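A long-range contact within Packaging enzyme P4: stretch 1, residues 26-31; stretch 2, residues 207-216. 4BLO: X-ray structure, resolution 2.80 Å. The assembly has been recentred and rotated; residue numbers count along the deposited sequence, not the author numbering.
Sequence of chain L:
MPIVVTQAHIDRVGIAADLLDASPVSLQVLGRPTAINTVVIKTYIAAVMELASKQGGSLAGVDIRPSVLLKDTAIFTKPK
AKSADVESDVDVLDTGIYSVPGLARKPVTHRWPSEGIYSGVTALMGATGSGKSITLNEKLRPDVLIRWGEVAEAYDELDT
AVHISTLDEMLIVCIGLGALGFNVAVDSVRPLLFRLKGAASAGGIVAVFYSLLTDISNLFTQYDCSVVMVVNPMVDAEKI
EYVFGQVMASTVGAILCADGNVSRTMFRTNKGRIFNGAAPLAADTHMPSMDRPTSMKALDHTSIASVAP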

# COMPACT_ATOMS: atom_id res chain seq x y z
N SER L 26 19.87 22.13 1.53
CA SER L 26 18.73 21.45 0.93
C SER L 26 17.94 20.73 2.01
O SER L 26 18.30 20.77 3.19
CB SER L 26 19.19 20.47 -0.15
OG SER L 26 19.79 21.14 -1.24
N LEU L 27 16.84 20.09 1.61
CA LEU L 27 15.99 19.30 2.50
C LEU L 27 15.39 18.17 1.71
O LEU L 27 15.22 18.28 0.49
CB LEU L 27 14.92 20.15 3.19
CG LEU L 27 14.40 19.57 4.51
CD1 LEU L 27 15.33 19.89 5.66
CD2 LEU L 27 13.02 20.08 4.80
N GLN L 28 15.18 17.02 2.31
CA GLN L 28 14.60 15.85 1.68
C GLN L 28 13.69 15.13 2.67
O GLN L 28 14.00 15.09 3.87
CB GLN L 28 15.69 14.91 1.17
CG GLN L 28 15.19 13.87 0.16
CD GLN L 28 16.10 12.67 0.06
OE1 GLN L 28 16.97 12.42 0.89
NE2 GLN L 28 15.90 11.88 -0.97
N VAL L 29 12.59 14.61 2.16
CA VAL L 29 11.72 13.70 2.90
C VAL L 29 11.36 12.23 2.68
O VAL L 29 11.69 11.38 3.51
CB VAL L 29 10.27 14.23 2.98
CG1 VAL L 29 9.49 13.47 4.03
CG2 VAL L 29 10.27 15.72 3.28
N LEU L 30 10.68 11.93 1.57
CA LEU L 30 10.62 10.66 0.85
C LEU L 30 10.83 10.80 -0.66
O LEU L 30 10.76 9.81 -1.39
CB LEU L 30 9.30 9.95 1.13
CG LEU L 30 9.14 9.33 2.52
CD1 LEU L 30 7.89 8.46 2.59
CD2 LEU L 30 10.37 8.54 2.91
N GLY L 31 11.08 12.02 -1.12
CA GLY L 31 11.17 12.29 -2.54
C GLY L 31 12.60 12.61 -2.92
O GLY L 31 13.52 11.88 -2.53
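Stretch 2 207-216: AVFYSLLTDI

No hydrogen bond joins these two stretches, whose touching residues are at least 178 apart in sequence; they bury 327 Å² between them, both sides summed, and the contact rests on aliphatic side chains. Stretch 2 is helical through most of its length, and the helix continues beyond Ile216. Its turns are held by backbone bonds of the i to i+4 kind, among them Leu212 N to Val208 O at 2.9 Å, Asp215 N to Ser211 O at 2.9 Å and Ile216 N to Leu212 O at 2.8 Å. Stretch 1 is a short strand at Ser26 and Leu27 that passes into loop. Its backbone stays extended through Gln28 (phi/psi -142/143) and departs from that form at Val29 (-115/-65).

The two stretches run in opposite senses: Leu27 near the start of stretch 1 is level with Asp215 near the end of stretch 2, their CA atoms 7.3 Å apart, whereas Val29 is level with Val208, CA to CA 6.4 Å. The match is approximate, since Leu27 CA to Val29 CA spans 7.1 Å and Val208 CA to Asp215 CA 10.2 Å. The residues of stretch 2 that touch stretch 1 are Val208, Leu212 and Asp215, whose spacing of four and then three suits one side of a helix. Phe209, by contrast, has its CA-to-CB bond directed away from stretch 1.

At the Leu27 end, the side chain leaves the backbone sideways, but its end comes nearer the helix (chi1 t, chi2 p). Leu27 CD2 packs on Leu212 CD2 at 3.8 Å, and Leu27 CD1 lies 3.9 Å from Asp215 CB, so one leucine spans two helix positions. Leu212 also has its CA-to-CB bond sideways and its end nearer the other stretch; its chi1 of -117° falls between the usual wells. Its other methyl, CD1, reaches Val29 CG2 at 4.2 Å, so that Leu212 touches both Leu27 and Val29.

Val208 points toward stretch 1 and has the largest covered area of any residue here, 66 Å². Val29 CG1 meets Val208 CG1 at 3.8 Å, and Leu30 CD2 approaches Val208 CB at 4.1 Å, the end of Leu30 coming nearer although its CA-to-CB bond is sideways. The 2.4 Å between Val29 O and Val208 CG2 is too short for a real contact and is a clash in the 2.80 Å model.

The side-chain polar atoms of Gln28 and Asp215 are hydrogen-bonded in other ways. Gln28 sends its amide forward along its own stretch, NE2 donating to Gly31 O at 2.8 Å with an N-H...O angle of 156°, a bond that bridges Gln28 and Gly31. Asp215 points its CA-to-CB bond toward stretch 1. Its OD2 is 4.2 Å from Gln28 O, which is not a hydrogen bond, and both carboxylate oxygens are hydrogen-bonded elsewhere in the structure.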

# COMPACT_ATOMS: atom_id res chain seq x y z
N ALA L 207 9.49 6.60 9.85
CA ALA L 207 10.88 6.75 10.26
C ALA L 207 11.49 8.10 9.82
O ALA L 207 12.24 8.67 10.59
CB ALA L 207 11.71 5.60 9.73
N VAL L 208 11.11 8.61 8.62
CA VAL L 208 11.64 9.87 8.05
C VAL L 208 11.32 11.07 8.96
O VAL L 208 11.93 12.14 8.81
CB VAL L 208 11.18 10.08 6.58
CG1 VAL L 208 9.73 10.53 6.49
CG2 VAL L 208 12.10 11.04 5.82
N PHE L 209 10.38 10.90 9.90
CA PHE L 209 10.00 11.93 10.87
C PHE L 209 11.20 12.29 11.73
O PHE L 209 11.44 13.47 11.95
CB PHE L 209 8.81 11.45 11.72
CG PHE L 209 8.61 12.13 13.05
CD1 PHE L 209 8.07 13.41 13.12
CD2 PHE L 209 8.95 11.49 14.23
CE1 PHE L 209 7.88 14.04 14.35
CE2 PHE L 209 8.75 12.12 15.47
CZ PHE L 209 8.22 13.39 15.52
N TYR L 210 11.97 11.29 12.18
CA TYR L 210 13.15 11.46 13.02
C TYR L 210 14.30 12.07 12.24
O TYR L 210 15.04 12.90 12.79
CB TYR L 210 13.57 10.15 13.66
CG TYR L 210 12.46 9.50 14.45
CD1 TYR L 210 12.11 9.96 15.71
CD2 TYR L 210 11.75 8.41 13.94
CE1 TYR L 210 11.07 9.38 16.43
CE2 TYR L 210 10.73 7.80 14.66
CZ TYR L 210 10.39 8.29 15.90
OH TYR L 210 9.41 7.65 16.61
N SER L 211 14.44 11.71 10.97
CA SER L 211 15.45 12.27 10.08
C SER L 211 15.16 13.74 9.83
O SER L 211 16.09 14.55 9.87
CB SER L 211 15.52 11.48 8.77
OG SER L 211 16.40 10.38 8.94
N LEU L 212 13.87 14.10 9.63
CA LEU L 212 13.44 15.48 9.41
C LEU L 212 13.76 16.37 10.62
O LEU L 212 14.24 17.48 10.42
CB LEU L 212 11.95 15.55 9.08
CG LEU L 212 11.57 16.10 7.68
CD1 LEU L 212 10.07 16.00 7.43
CD2 LEU L 212 12.01 17.54 7.50
N LEU L 213 13.53 15.87 11.86
CA LEU L 213 13.82 16.61 13.09
C LEU L 213 15.32 16.93 13.19
O LEU L 213 15.67 18.06 13.56
CB LEU L 213 13.38 15.81 14.34
CG LEU L 213 11.90 15.83 14.72
CD1 LEU L 213 11.63 14.83 15.82
CD2 LEU L 213 11.47 17.20 15.21
N THR L 214 16.20 15.95 12.84
CA THR L 214 17.66 16.09 12.83
C THR L 214 18.10 17.12 11.77
O THR L 214 18.95 17.98 12.06
CB THR L 214 18.35 14.74 12.62
OG1 THR L 214 17.93 13.84 13.65
CG2 THR L 214 19.85 14.85 12.65
N ASP L 215 17.53 17.03 10.55
CA ASP L 215 17.79 17.93 9.44
C ASP L 215 17.35 19.36 9.80
O ASP L 215 18.06 20.32 9.49
CB ASP L 215 17.09 17.45 8.15
CG ASP L 215 17.75 16.28 7.45
OD1 ASP L 215 18.83 15.84 7.91
OD2 ASP L 215 17.21 15.83 6.41
N ILE L 216 16.19 19.50 10.47
CA ILE L 216 15.67 20.79 10.92
C ILE L 216 16.61 21.33 12.04
O ILE L 216 17.01 22.49 11.98
CB ILE L 216 14.19 20.70 11.35
CG1 ILE L 216 13.26 20.59 10.13
CG2 ILE L 216 13.79 21.88 12.22
CD1 ILE L 216 11.89 20.01 10.40